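Local coordinates for methylglyoxal reductase (NADPH-dependent) (Candida albicans SC5314, PDB 6KWS), which probably reduces methylglyoxal with NADPH as hydride donor, as an oxidoreductase of the dihydroflavonol-4-reductase subfamily, at residues 27-32 and 52-57; 68-73 and 112-117; 128-133 and 141-146; 146-151 and 167-172. The protein carries 1 engineered substitution. All blocks are in the same frame, centred on the assembly; numbering follows the deposited sequence.

Interaction 1 (27-32 and 52-57); sequences QVIGTV and SYEIVE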
loop_
_atom_site.group_PDB
_atom_site.type_symbol
_atom_site.label_atom_id
_atom_site.label_comp_id
_atom_site.label_asym_id
_atom_site.label_seq_id
_atom_site.Cartn_x
_atom_site.Cartn_y
_atom_site.Cartn_z
ATOM N N GLN A 27 -14.888 15.435 -4.902
ATOM C CA GLN A 27 -13.947 16.296 -5.600
ATOM C C GLN A 27 -12.552 15.931 -5.108
ATOM O O GLN A 27 -12.274 15.984 -3.903
ATOM C CB GLN A 27 -14.273 17.776 -5.390
ATOM C CG GLN A 27 -15.402 18.255 -6.310
ATOM C CD GLN A 27 -15.329 19.739 -6.624
ATOM O OE1 GLN A 27 -15.971 20.565 -5.956
ATOM N NE2 GLN A 27 -14.540 20.089 -7.645
ATOM N N VAL A 28 -11.694 15.516 -6.031
ATOM C CA VAL A 28 -10.378 14.995 -5.695
ATOM C C VAL A 28 -9.322 16.011 -6.093
ATOM O O VAL A 28 -9.335 16.536 -7.212
ATOM C CB VAL A 28 -10.125 13.641 -6.370
ATOM C CG1 VAL A 28 -8.820 13.038 -5.868
ATOM C CG2 VAL A 28 -11.293 12.726 -6.083
ATOM N N ILE A 29 -8.419 16.291 -5.170
ATOM C CA ILE A 29 -7.221 17.061 -5.444
ATOM C C ILE A 29 -6.049 16.134 -5.185
ATOM O O ILE A 29 -5.757 15.790 -4.031
ATOM C CB ILE A 29 -7.121 18.319 -4.578
ATOM C CG1 ILE A 29 -8.371 19.178 -4.737
ATOM C CG2 ILE A 29 -5.848 19.092 -4.923
ATOM C CD1 ILE A 29 -8.510 20.197 -3.634
ATOM N N GLY A 30 -5.384 15.718 -6.237
ATOM C CA GLY A 30 -4.234 14.869 -6.076
ATOM C C GLY A 30 -2.982 15.708 -6.013
ATOM O O GLY A 30 -2.898 16.766 -6.616
ATOM N N THR A 31 -2.006 15.240 -5.256
ATOM C CA THR A 31 -0.704 15.870 -5.317
ATOM C C THR A 31 0.212 14.961 -6.112
ATOM O O THR A 31 0.134 13.728 -6.011
ATOM C CB THR A 31 -0.113 16.147 -3.928
ATOM O OG1 THR A 31 0.399 14.934 -3.356
ATOM C CG2 THR A 31 -1.151 16.784 -2.998
ATOM N N VAL A 32 1.054 15.583 -6.927
ATOM C CA VAL A 32 1.965 14.885 -7.814
ATOM C C VAL A 32 3.270 15.646 -7.771
ATOM O O VAL A 32 3.324 16.785 -7.307
ATOM C CB VAL A 32 1.430 14.802 -9.257
ATOM C CG1 VAL A 32 0.238 13.877 -9.315
ATOM C CG2 VAL A 32 1.065 16.192 -9.762
ATOM N N SER A 52 -8.453 17.330 -10.095
ATOM C CA SER A 52 -7.441 18.358 -10.301
ATOM C C SER A 52 -6.244 18.002 -9.434
ATOM O O SER A 52 -6.329 17.138 -8.553
ATOM C CB SER A 52 -7.969 19.745 -9.949
ATOM O OG SER A 52 -8.363 19.781 -8.585
ATOM N N TYR A 53 -5.133 18.696 -9.675
ATOM C CA TYR A 53 -3.894 18.353 -8.994
ATOM C C TYR A 53 -3.111 19.593 -8.576
ATOM O O TYR A 53 -3.244 20.671 -9.163
ATOM C CB TYR A 53 -3.015 17.456 -9.879
ATOM C CG TYR A 53 -2.363 18.153 -11.061
ATOM C CD1 TYR A 53 -1.091 18.708 -10.951
ATOM C CD2 TYR A 53 -3.010 18.239 -12.287
ATOM C CE1 TYR A 53 -0.479 19.336 -12.024
ATOM C CE2 TYR A 53 -2.402 18.865 -13.375
ATOM C CZ TYR A 53 -1.131 19.414 -13.235
ATOM O OH TYR A 53 -0.501 20.040 -14.307
ATOM N N GLU A 54 -2.278 19.414 -7.554
ATOM C CA GLU A 54 -1.291 20.398 -7.140
ATOM C C GLU A 54 0.067 19.717 -7.061
ATOM O O GLU A 54 0.159 18.504 -6.862
ATOM C CB GLU A 54 -1.659 21.032 -5.791
ATOM C CG GLU A 54 -3.008 21.730 -5.786
ATOM C CD GLU A 54 -2.969 23.098 -6.515
ATOM O OE1 GLU A 54 -3.956 23.854 -6.412
ATOM O OE2 GLU A 54 -1.960 23.415 -7.189
ATOM N N ILE A 55 1.131 20.494 -7.218
ATOM C CA ILE A 55 2.481 19.941 -7.275
ATOM C C ILE A 55 3.159 20.047 -5.918
ATOM O O ILE A 55 3.236 21.137 -5.338
ATOM C CB ILE A 55 3.328 20.633 -8.349
ATOM C CG1 ILE A 55 2.698 20.373 -9.710
ATOM C CG2 ILE A 55 4.746 20.110 -8.282
ATOM C CD1 ILE A 55 3.509 20.851 -10.823
ATOM N N VAL A 56 3.669 18.914 -5.427
ATOM C CA VAL A 56 4.491 18.835 -4.227
ATOM C C VAL A 56 5.704 17.973 -4.548
ATOM O O VAL A 56 5.610 16.737 -4.552
ATOM C CB VAL A 56 3.708 18.251 -3.037
ATOM C CG1 VAL A 56 4.623 18.072 -1.828
ATOM C CG2 VAL A 56 2.504 19.114 -2.701
ATOM N N GLU A 57 6.856 18.616 -4.797
ATOM C CA GLU A 57 7.998 17.928 -5.405
ATOM C C GLU A 57 8.681 16.961 -4.442
ATOM O O GLU A 57 9.047 15.851 -4.846
ATOM C CB GLU A 57 8.993 18.949 -5.955
ATOM C CG GLU A 57 8.288 20.184 -6.501
ATOM C CD GLU A 57 9.192 21.138 -7.288
ATOM O OE1 GLU A 57 10.054 20.663 -8.069
ATOM O OE2 GLU A 57 9.017 22.372 -7.144
#
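V32 and Y53 meet on one face of a parallel strand pair, 27-32 beside 52-55, in the beta-alpha-beta unit that helix 35-44 completes at the edge of the Rossmann-type sheet. A chi1 of 72° sets Y53 CG between its backbone N and carbonyl carbon, and CD1 of the ring meets V32 CG2 at 3.5 Å, the two side chains crossing at about a right angle. The tyrosine OH leads away to a hydrogen bond with D39 OD1. On the other face I29 and E54 lie side by side, pointing the same way, with I29 CG2 4.0 Å from E54 CG. Further on, T31 CB packs against V56 CG2.

Five backbone hydrogen bonds hold the register. S52 N donates to V28 O, G30 N to S52 O, E54 N to G30 O, V32 N to E54 O, and V56 N to V32 O. The axes of the two short strand segments approach to 4.4 Å and are inclined by 31°, consistent with the twist of a parallel sheet. In the second shell, H72 NE2 binds E54 OE1 and G8 N binds T31 OG1. V32 and V56 also lie near R33 and V59, both NADPH-binding residues. At the middle of the ladder G30 O accepts E54 N at 2.9 Å and also faces Y53 CA, 3.0 Å away, in a CA-H...O contact.

Interaction 2 (68-73 and 112-117); sequences VLQKHG and YNFGNN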
loop_
_atom_site.group_PDB
_atom_site.type_symbol
_atom_site.label_atom_id
_atom_site.label_comp_id
_atom_site.label_asym_id
_atom_site.label_seq_id
_atom_site.Cartn_x
_atom_site.Cartn_y
_atom_site.Cartn_z
ATOM N N VAL A 68 -0.682 23.879 -0.570
ATOM C CA VAL A 68 -1.879 23.185 -1.026
ATOM C C VAL A 68 -2.951 23.171 0.067
ATOM O O VAL A 68 -4.148 23.301 -0.223
ATOM C CB VAL A 68 -1.521 21.768 -1.511
ATOM C CG1 VAL A 68 -0.724 21.047 -0.451
ATOM C CG2 VAL A 68 -2.777 20.990 -1.873
ATOM N N LEU A 69 -2.550 23.044 1.336
ATOM C CA LEU A 69 -3.538 23.096 2.414
ATOM C C LEU A 69 -4.187 24.473 2.533
ATOM O O LEU A 69 -5.395 24.574 2.789
ATOM C CB LEU A 69 -2.903 22.700 3.743
ATOM C CG LEU A 69 -2.942 21.186 3.931
ATOM C CD1 LEU A 69 -2.076 20.760 5.109
ATOM C CD2 LEU A 69 -4.396 20.693 4.065
ATOM N N GLN A 70 -3.409 25.543 2.355
ATOM C CA GLN A 70 -3.979 26.883 2.464
ATOM C C GLN A 70 -4.887 27.207 1.281
ATOM O O GLN A 70 -5.989 27.736 1.467
ATOM C CB GLN A 70 -2.867 27.917 2.584
ATOM C CG GLN A 70 -2.130 27.893 3.905
ATOM C CD GLN A 70 -0.709 28.369 3.744
ATOM O OE1 GLN A 70 -0.356 28.940 2.714
ATOM N NE2 GLN A 70 0.131 28.086 4.739
ATOM N N LYS A 71 -4.454 26.895 0.061
ATOM C CA LYS A 71 -5.276 27.188 -1.107
ATOM C C LYS A 71 -6.590 26.420 -1.131
ATOM O O LYS A 71 -7.524 26.849 -1.817
ATOM C CB LYS A 71 -4.521 26.860 -2.373
ATOM C CG LYS A 71 -3.544 27.880 -2.758
ATOM C CD LYS A 71 -2.881 27.461 -4.046
ATOM C CE LYS A 71 -1.549 28.151 -4.154
ATOM N NZ LYS A 71 -1.410 29.256 -3.145
ATOM N N HIS A 72 -6.681 25.278 -0.446
ATOM C CA HIS A 72 -7.890 24.463 -0.537
ATOM C C HIS A 72 -8.494 24.203 0.836
ATOM O O HIS A 72 -8.607 23.051 1.276
ATOM C CB HIS A 72 -7.599 23.139 -1.248
ATOM C CG HIS A 72 -7.193 23.308 -2.674
ATOM N ND1 HIS A 72 -8.105 23.356 -3.707
ATOM C CD2 HIS A 72 -5.972 23.462 -3.239
ATOM C CE1 HIS A 72 -7.460 23.520 -4.849
ATOM N NE2 HIS A 72 -6.165 23.594 -4.592
ATOM N N GLY A 73 -8.916 25.273 1.508
ATOM C CA GLY A 73 -9.465 25.164 2.846
ATOM C C GLY A 73 -10.786 24.434 2.933
ATOM O O GLY A 73 -11.286 24.240 4.048
ATOM N N TYR A 112 -1.695 20.084 10.820
ATOM C CA TYR A 112 -1.975 20.705 12.108
ATOM C C TYR A 112 -2.104 22.222 11.977
ATOM O O TYR A 112 -3.096 22.809 12.422
ATOM C CB TYR A 112 -0.877 20.336 13.093
ATOM C CG TYR A 112 -1.206 20.664 14.522
ATOM C CD1 TYR A 112 -0.369 21.488 15.272
ATOM C CD2 TYR A 112 -2.338 20.142 15.129
ATOM C CE1 TYR A 112 -0.650 21.784 16.583
ATOM C CE2 TYR A 112 -2.631 20.432 16.446
ATOM C CZ TYR A 112 -1.781 21.256 17.167
ATOM O OH TYR A 112 -2.057 21.556 18.479
ATOM N N ASN A 113 -1.119 22.872 11.351
ATOM C CA ASN A 113 -1.151 24.328 11.232
ATOM C C ASN A 113 -2.260 24.784 10.286
ATOM O O ASN A 113 -3.129 25.580 10.666
ATOM C CB ASN A 113 0.211 24.852 10.764
ATOM C CG ASN A 113 1.349 24.438 11.689
ATOM O OD1 ASN A 113 1.136 24.164 12.862
ATOM N ND2 ASN A 113 2.563 24.377 11.152
ATOM N N PHE A 114 -2.270 24.272 9.055
ATOM C CA PHE A 114 -3.103 24.850 8.008
ATOM C C PHE A 114 -4.246 23.946 7.548
ATOM O O PHE A 114 -4.997 24.331 6.640
ATOM C CB PHE A 114 -2.223 25.256 6.825
ATOM C CG PHE A 114 -0.886 25.800 7.233
ATOM C CD1 PHE A 114 -0.729 27.145 7.541
ATOM C CD2 PHE A 114 0.227 24.976 7.293
ATOM C CE1 PHE A 114 0.524 27.661 7.917
ATOM C CE2 PHE A 114 1.483 25.480 7.675
ATOM C CZ PHE A 114 1.629 26.827 7.982
ATOM N N GLY A 115 -4.422 22.776 8.152
ATOM C CA GLY A 115 -5.492 21.906 7.712
ATOM C C GLY A 115 -6.756 22.207 8.471
ATOM O O GLY A 115 -7.289 21.340 9.172
ATOM N N ASN A 116 -7.241 23.444 8.335
ATOM C CA ASN A 116 -8.285 23.946 9.225
ATOM C C ASN A 116 -9.523 23.063 9.184
ATOM O O ASN A 116 -10.037 22.646 10.228
ATOM C CB ASN A 116 -8.624 25.387 8.858
ATOM C CG ASN A 116 -7.729 26.382 9.568
ATOM O OD1 ASN A 116 -6.690 26.797 9.042
ATOM N ND2 ASN A 116 -8.122 26.764 10.782
ATOM N N ASN A 117 -9.996 22.741 7.990
ATOM C CA ASN A 117 -11.202 21.948 7.850
ATOM C C ASN A 117 -10.945 20.457 7.743
ATOM O O ASN A 117 -11.909 19.697 7.600
ATOM C CB ASN A 117 -11.987 22.407 6.633
ATOM C CG ASN A 117 -12.766 23.651 6.904
ATOM O OD1 ASN A 117 -12.236 24.757 6.796
ATOM N ND2 ASN A 117 -14.037 23.487 7.286
#
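F114, L69 and Q70 carry this contact, in which the C-terminal ends of two helices, 66-71 and 92-114, lie against each other before the chain enters strands 75-80 and 120-124. The amide of Q70 approaches the F114 ring over one face. Its NE2 stands 3.0 Å above the ring plane, displaced toward the rim, with CD1 of F114 its nearest ring atom. The amide and ring planes are 74° apart, so the amide stands steeply on the ring instead of stacking flat. The two side chains run side by side in the same direction, and Q70 CG lies 3.9 Å from F114 CB. N113 CB occupies the opposite face of the ring.

L69 supplies the apolar part. Its CB is 4.1 Å from F114 CB, and its CD2 lies 4.0 Å from G115 CA, where the chain leaves the helix through an inverse gamma turn centred on G115. A110 and I111 of helix 92-114, together with I118, also pack on L69. The L69 side chain remains about 11 Å from that of V59, an NADPH-binding residue, so this is packing between helix ends at some distance from the cofactor site.

No hydrogen bond crosses between the two segments. Cohesion therefore rests on methylene and methyl packing, probably helped by the Q70 amide nitrogen over the pi face, provided the amide is modelled the right way round.

Interaction 3 (128-133 and 141-146); sequences AAISTA and AIITEK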
loop_
_atom_site.group_PDB
_atom_site.type_symbol
_atom_site.label_atom_id
_atom_site.label_comp_id
_atom_site.label_asym_id
_atom_site.label_seq_id
_atom_site.Cartn_x
_atom_site.Cartn_y
_atom_site.Cartn_z
ATOM N N ALA A 128 4.179 -4.654 7.662
ATOM C CA ALA A 128 5.505 -4.647 8.251
ATOM C C ALA A 128 5.562 -3.865 9.555
ATOM O O ALA A 128 6.472 -4.092 10.352
ATOM C CB ALA A 128 6.519 -4.069 7.264
ATOM N N ALA A 129 4.646 -2.925 9.783
ATOM C CA ALA A 129 4.618 -2.251 11.074
ATOM C C ALA A 129 3.870 -3.057 12.122
ATOM O O ALA A 129 3.926 -2.719 13.312
ATOM C CB ALA A 129 3.994 -0.859 10.948
ATOM N N ILE A 130 3.188 -4.121 11.716
ATOM C CA ILE A 130 2.437 -4.950 12.641
ATOM C C ILE A 130 3.239 -6.160 13.116
ATOM O O ILE A 130 3.177 -6.522 14.291
ATOM C CB ILE A 130 1.108 -5.384 11.996
ATOM C CG1 ILE A 130 0.231 -4.161 11.709
ATOM C CG2 ILE A 130 0.407 -6.327 12.921
ATOM C CD1 ILE A 130 -1.223 -4.495 11.363
ATOM N N SER A 131 4.008 -6.810 12.241
ATOM C CA SER A 131 4.500 -8.150 12.532
ATOM C C SER A 131 6.008 -8.155 12.781
ATOM O O SER A 131 6.796 -7.741 11.922
ATOM C CB SER A 131 4.126 -9.118 11.411
ATOM O OG SER A 131 4.818 -8.819 10.227
ATOM N N THR A 132 6.393 -8.643 13.960
ATOM C CA THR A 132 7.788 -8.940 14.261
ATOM C C THR A 132 8.208 -10.209 13.516
ATOM O O THR A 132 7.467 -11.199 13.500
ATOM C CB THR A 132 7.944 -9.115 15.778
ATOM O OG1 THR A 132 7.362 -7.991 16.453
ATOM C CG2 THR A 132 9.380 -9.219 16.160
ATOM N N ALA A 133 9.393 -10.181 12.892
ATOM C CA ALA A 133 9.831 -11.321 12.087
ATOM C C ALA A 133 9.714 -12.639 12.848
ATOM O O ALA A 133 9.229 -13.639 12.304
ATOM C CB ALA A 133 11.264 -11.113 11.599
ATOM N N ALA A 141 1.590 -18.612 16.369
ATOM C CA ALA A 141 1.280 -17.231 16.691
ATOM C C ALA A 141 -0.007 -16.752 16.003
ATOM O O ALA A 141 -0.347 -17.177 14.892
ATOM C CB ALA A 141 2.456 -16.338 16.295
ATOM N N ILE A 142 -0.731 -15.858 16.691
ATOM C CA ILE A 142 -1.814 -15.065 16.110
ATOM C C ILE A 142 -1.383 -13.605 16.046
ATOM O O ILE A 142 -0.838 -13.075 17.021
ATOM C CB ILE A 142 -3.104 -15.177 16.926
ATOM C CG1 ILE A 142 -3.613 -16.610 16.946
ATOM C CG2 ILE A 142 -4.149 -14.285 16.320
ATOM C CD1 ILE A 142 -4.888 -16.760 17.737
ATOM N N ILE A 143 -1.631 -12.945 14.910
ATOM C CA ILE A 143 -1.241 -11.550 14.717
ATOM C C ILE A 143 -2.462 -10.712 14.364
ATOM O O ILE A 143 -3.188 -11.036 13.414
ATOM C CB ILE A 143 -0.172 -11.397 13.634
ATOM C CG1 ILE A 143 1.074 -12.191 14.010
ATOM C CG2 ILE A 143 0.145 -9.928 13.455
ATOM C CD1 ILE A 143 2.234 -12.011 13.030
ATOM N N THR A 144 -2.658 -9.613 15.109
ATOM C CA THR A 144 -3.828 -8.733 15.032
ATOM C C THR A 144 -3.383 -7.279 14.899
ATOM O O THR A 144 -2.192 -6.958 14.934
ATOM C CB THR A 144 -4.724 -8.864 16.274
ATOM O OG1 THR A 144 -4.055 -8.261 17.395
ATOM C CG2 THR A 144 -5.047 -10.344 16.570
ATOM N N GLU A 145 -4.368 -6.386 14.792
ATOM C CA GLU A 145 -4.094 -4.962 14.654
ATOM C C GLU A 145 -3.355 -4.377 15.863
ATOM O O GLU A 145 -2.765 -3.293 15.753
ATOM C CB GLU A 145 -5.408 -4.216 14.425
ATOM C CG GLU A 145 -6.207 -4.680 13.208
ATOM C CD GLU A 145 -7.148 -5.868 13.473
ATOM O OE1 GLU A 145 -7.945 -6.215 12.555
ATOM O OE2 GLU A 145 -7.095 -6.453 14.584
ATOM N N LYS A 146 -3.365 -5.062 17.013
ATOM C CA LYS A 146 -2.667 -4.533 18.178
ATOM C C LYS A 146 -1.188 -4.850 18.180
ATOM O O LYS A 146 -0.436 -4.166 18.874
ATOM C CB LYS A 146 -3.281 -5.076 19.463
ATOM C CG LYS A 146 -4.769 -5.195 19.375
ATOM C CD LYS A 146 -5.465 -4.540 20.523
ATOM C CE LYS A 146 -6.943 -4.853 20.444
ATOM N NZ LYS A 146 -7.728 -4.259 21.550
#
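I130 and I143 make the apolar core of this contact, their side chains crossing obliquely. CG2 of I130 lies 3.6 Å from CG2 of I143. The other branch of I143 reaches a second neighbour: CD1, set anti to CA by a chi2 of -176°, lies 3.8 Å from S131 CB. I130 also uses its own CD1, which stands 4.4 Å from E145 CA, while L262 and R260 of strand 260-269 touch its side chain from beyond the two segments.

Contacts with the main chain come next. The same I130 CG2 is near T144 O, at 3.3 Å, so one methyl meets both a side chain and a carbonyl. The partner segment belongs to a small parallel sheet in which strand 142-143 pairs with 306-307, and I143 forms backbone hydrogen bonds with T306 and D308. The contact thus sets the loop after strand 120-124 of the Rossmann-type sheet against this separate two-stranded element.

Polar groups pair within a segment or outside both, and none bonds across. T144 OG1 accepts K146 N at 3.3 Å with an N-H...O angle of 156°, which defines an ST turn. S131 OG is bonded to NH2 of R165 on helix 160-181. OE1 of E145 is hydrogen-bonded to S312 OG, likewise outside the two segments.

Interaction 4 (146-151 and 167-172); sequences KDWNEI and SKKFAE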
loop_
_atom_site.group_PDB
_atom_site.type_symbol
_atom_site.label_atom_id
_atom_site.label_comp_id
_atom_site.label_asym_id
_atom_site.label_seq_id
_atom_site.Cartn_x
_atom_site.Cartn_y
_atom_site.Cartn_z
ATOM N N LYS A 146 -3.365 -5.062 17.013
ATOM C CA LYS A 146 -2.667 -4.533 18.178
ATOM C C LYS A 146 -1.188 -4.850 18.180
ATOM O O LYS A 146 -0.436 -4.166 18.874
ATOM C CB LYS A 146 -3.281 -5.076 19.463
ATOM C CG LYS A 146 -4.769 -5.195 19.375
ATOM C CD LYS A 146 -5.465 -4.540 20.523
ATOM C CE LYS A 146 -6.943 -4.853 20.444
ATOM N NZ LYS A 146 -7.728 -4.259 21.550
ATOM N N ASP A 147 -0.759 -5.867 17.437
ATOM C CA ASP A 147 0.651 -6.231 17.386
ATOM C C ASP A 147 1.474 -5.161 16.673
ATOM O O ASP A 147 1.040 -4.575 15.679
ATOM C CB ASP A 147 0.818 -7.578 16.685
ATOM C CG ASP A 147 0.374 -8.748 17.554
ATOM O OD1 ASP A 147 -0.837 -9.099 17.555
ATOM O OD2 ASP A 147 1.248 -9.298 18.260
ATOM N N TRP A 148 2.672 -4.908 17.187
ATOM C CA TRP A 148 3.612 -3.982 16.573
ATOM C C TRP A 148 4.897 -4.714 16.225
ATOM O O TRP A 148 5.329 -5.607 16.958
ATOM C CB TRP A 148 3.928 -2.804 17.503
ATOM C CG TRP A 148 2.946 -1.713 17.392
ATOM C CD1 TRP A 148 1.744 -1.613 18.031
ATOM C CD2 TRP A 148 3.056 -0.560 16.554
ATOM N NE1 TRP A 148 1.097 -0.457 17.646
ATOM C CE2 TRP A 148 1.884 0.211 16.745
ATOM C CE3 TRP A 148 4.032 -0.102 15.662
ATOM C CZ2 TRP A 148 1.664 1.417 16.076
ATOM C CZ3 TRP A 148 3.813 1.103 14.999
ATOM C CH2 TRP A 148 2.638 1.848 15.214
ATOM N N ASN A 149 5.498 -4.347 15.093
ATOM C CA ASN A 149 6.828 -4.850 14.773
ATOM C C ASN A 149 7.777 -4.377 15.870
ATOM O O ASN A 149 7.990 -3.167 16.045
ATOM C CB ASN A 149 7.277 -4.395 13.375
ATOM C CG ASN A 149 8.624 -5.002 12.943
ATOM O OD1 ASN A 149 9.329 -5.642 13.732
ATOM N ND2 ASN A 149 8.993 -4.779 11.682
ATOM N N GLU A 150 8.336 -5.310 16.638
ATOM C CA GLU A 150 9.141 -4.860 17.766
ATOM C C GLU A 150 10.608 -4.662 17.403
ATOM O O GLU A 150 11.441 -4.537 18.304
ATOM C CB GLU A 150 8.975 -5.822 18.966
ATOM C CG GLU A 150 7.582 -5.681 19.626
ATOM C CD GLU A 150 7.366 -4.339 20.359
ATOM O OE1 GLU A 150 7.746 -4.209 21.562
ATOM O OE2 GLU A 150 6.856 -3.401 19.695
ATOM N N ILE A 151 10.930 -4.536 16.113
ATOM C CA ILE A 151 12.321 -4.353 15.720
ATOM C C ILE A 151 12.851 -3.051 16.313
ATOM O O ILE A 151 12.151 -2.037 16.367
ATOM C CB ILE A 151 12.465 -4.391 14.186
ATOM C CG1 ILE A 151 13.944 -4.235 13.780
ATOM C CG2 ILE A 151 11.609 -3.317 13.535
ATOM C CD1 ILE A 151 14.242 -4.498 12.275
ATOM N N SER A 167 11.509 1.103 8.720
ATOM C CA SER A 167 11.037 2.435 8.363
ATOM C C SER A 167 9.523 2.497 8.347
ATOM O O SER A 167 8.932 3.527 8.692
ATOM C CB SER A 167 11.582 2.837 7.006
ATOM O OG SER A 167 11.069 1.946 6.043
ATOM N N LYS A 168 8.869 1.408 7.944
ATOM C CA LYS A 168 7.414 1.407 7.992
ATOM C C LYS A 168 6.925 1.516 9.432
ATOM O O LYS A 168 6.046 2.335 9.735
ATOM C CB LYS A 168 6.864 0.169 7.284
ATOM C CG LYS A 168 7.090 0.205 5.756
ATOM C CD LYS A 168 6.285 1.321 5.134
ATOM C CE LYS A 168 6.499 1.429 3.631
ATOM N NZ LYS A 168 5.425 2.279 3.005
ATOM N N LYS A 169 7.543 0.759 10.345
ATOM C CA LYS A 169 7.155 0.801 11.751
ATOM C C LYS A 169 7.460 2.161 12.383
ATOM O O LYS A 169 6.630 2.707 13.115
ATOM C CB LYS A 169 7.853 -0.332 12.511
ATOM C CG LYS A 169 7.660 -0.351 14.035
ATOM C CD LYS A 169 8.773 0.449 14.736
ATOM C CE LYS A 169 8.737 0.285 16.250
ATOM N NZ LYS A 169 9.434 -0.965 16.660
ATOM N N PHE A 170 8.635 2.730 12.129
ATOM C CA PHE A 170 8.923 3.997 12.794
ATOM C C PHE A 170 8.121 5.139 12.193
ATOM O O PHE A 170 7.677 6.022 12.928
ATOM C CB PHE A 170 10.431 4.281 12.791
ATOM C CG PHE A 170 11.184 3.366 13.710
ATOM C CD1 PHE A 170 11.003 3.459 15.096
ATOM C CD2 PHE A 170 11.997 2.356 13.204
ATOM C CE1 PHE A 170 11.652 2.594 15.972
ATOM C CE2 PHE A 170 12.657 1.473 14.071
ATOM C CZ PHE A 170 12.481 1.594 15.466
ATOM N N ALA A 171 7.864 5.104 10.878
ATOM C CA ALA A 171 6.971 6.089 10.259
ATOM C C ALA A 171 5.591 6.073 10.901
ATOM O O ALA A 171 5.023 7.129 11.194
ATOM C CB ALA A 171 6.847 5.842 8.756
ATOM N N GLU A 172 5.032 4.877 11.133
ATOM C CA GLU A 172 3.707 4.815 11.745
ATOM C C GLU A 172 3.768 5.159 13.230
ATOM O O GLU A 172 2.850 5.804 13.761
ATOM C CB GLU A 172 3.076 3.434 11.547
ATOM C CG GLU A 172 1.534 3.495 11.523
ATOM C CD GLU A 172 0.853 2.171 11.866
ATOM O OE1 GLU A 172 -0.150 2.193 12.614
ATOM O OE2 GLU A 172 1.306 1.105 11.388
#
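N149 and K169 bring their CA atoms to 6.4 Å, the nearest backbone approach between the irregular loop 146-151 and the helical segment 167-172. From the helix, K169 projects CG anti to its backbone N (chi1 174°), then bends at chi2 and chi4 to end among loop carbonyls. Its NZ donates to N149 O at 2.7 Å, in the carbonyl plane, and to I151 O at 2.9 Å, tilted 17° from the I151 carbonyl plane. An Asx turn, N149 OD1 accepting I151 N, spans the same residues whose carbonyls receive the lysine. Along the way K169 CD sits over the centre of the F170 ring.

W148 applies its six-membered ring: CZ3 lies 3.7 Å from K169 O, which meets the ring edge in plane, and CH2 is 3.8 Å from E172 CD. The E172 carboxylate is paired with R260 NE and bonded to S125 OG and W176 NE1. The same helix bears Y164 and the NADPH-binding K168, spaced as in the YxxxK motif of short-chain dehydrogenases; K168 takes no part in the contact.

Two carbonyl oxygens gripping one buried amine, with E150 OE2 4.7 Å from NZ, would probably stabilise the charged form of K169.

Overall arrangement
The four contacts follow one another along the chain without nesting, and all fall within the part of the chain that belongs to the NAD-dependent epimerase/dehydratase family. They group into two pairs. Interactions 1 and 2, with centres about 14 Å apart, lie near the edge of the nine-stranded sheet, where strand 51-55 is followed by helix 66-71; E54 OE1 and H72 NE2 link them. Interactions 3 and 4, about 9 Å apart between centres, share K146 and join through A129 O with N149 N and T132 OG1 with E150 N. Interactions 1 and 3 lie on opposite sides of the chain's centre, about 33 Å apart between centres. NADPH-binding residues flank interaction 1, and K168 lies on the helical segment of interaction 4 without joining its contacts.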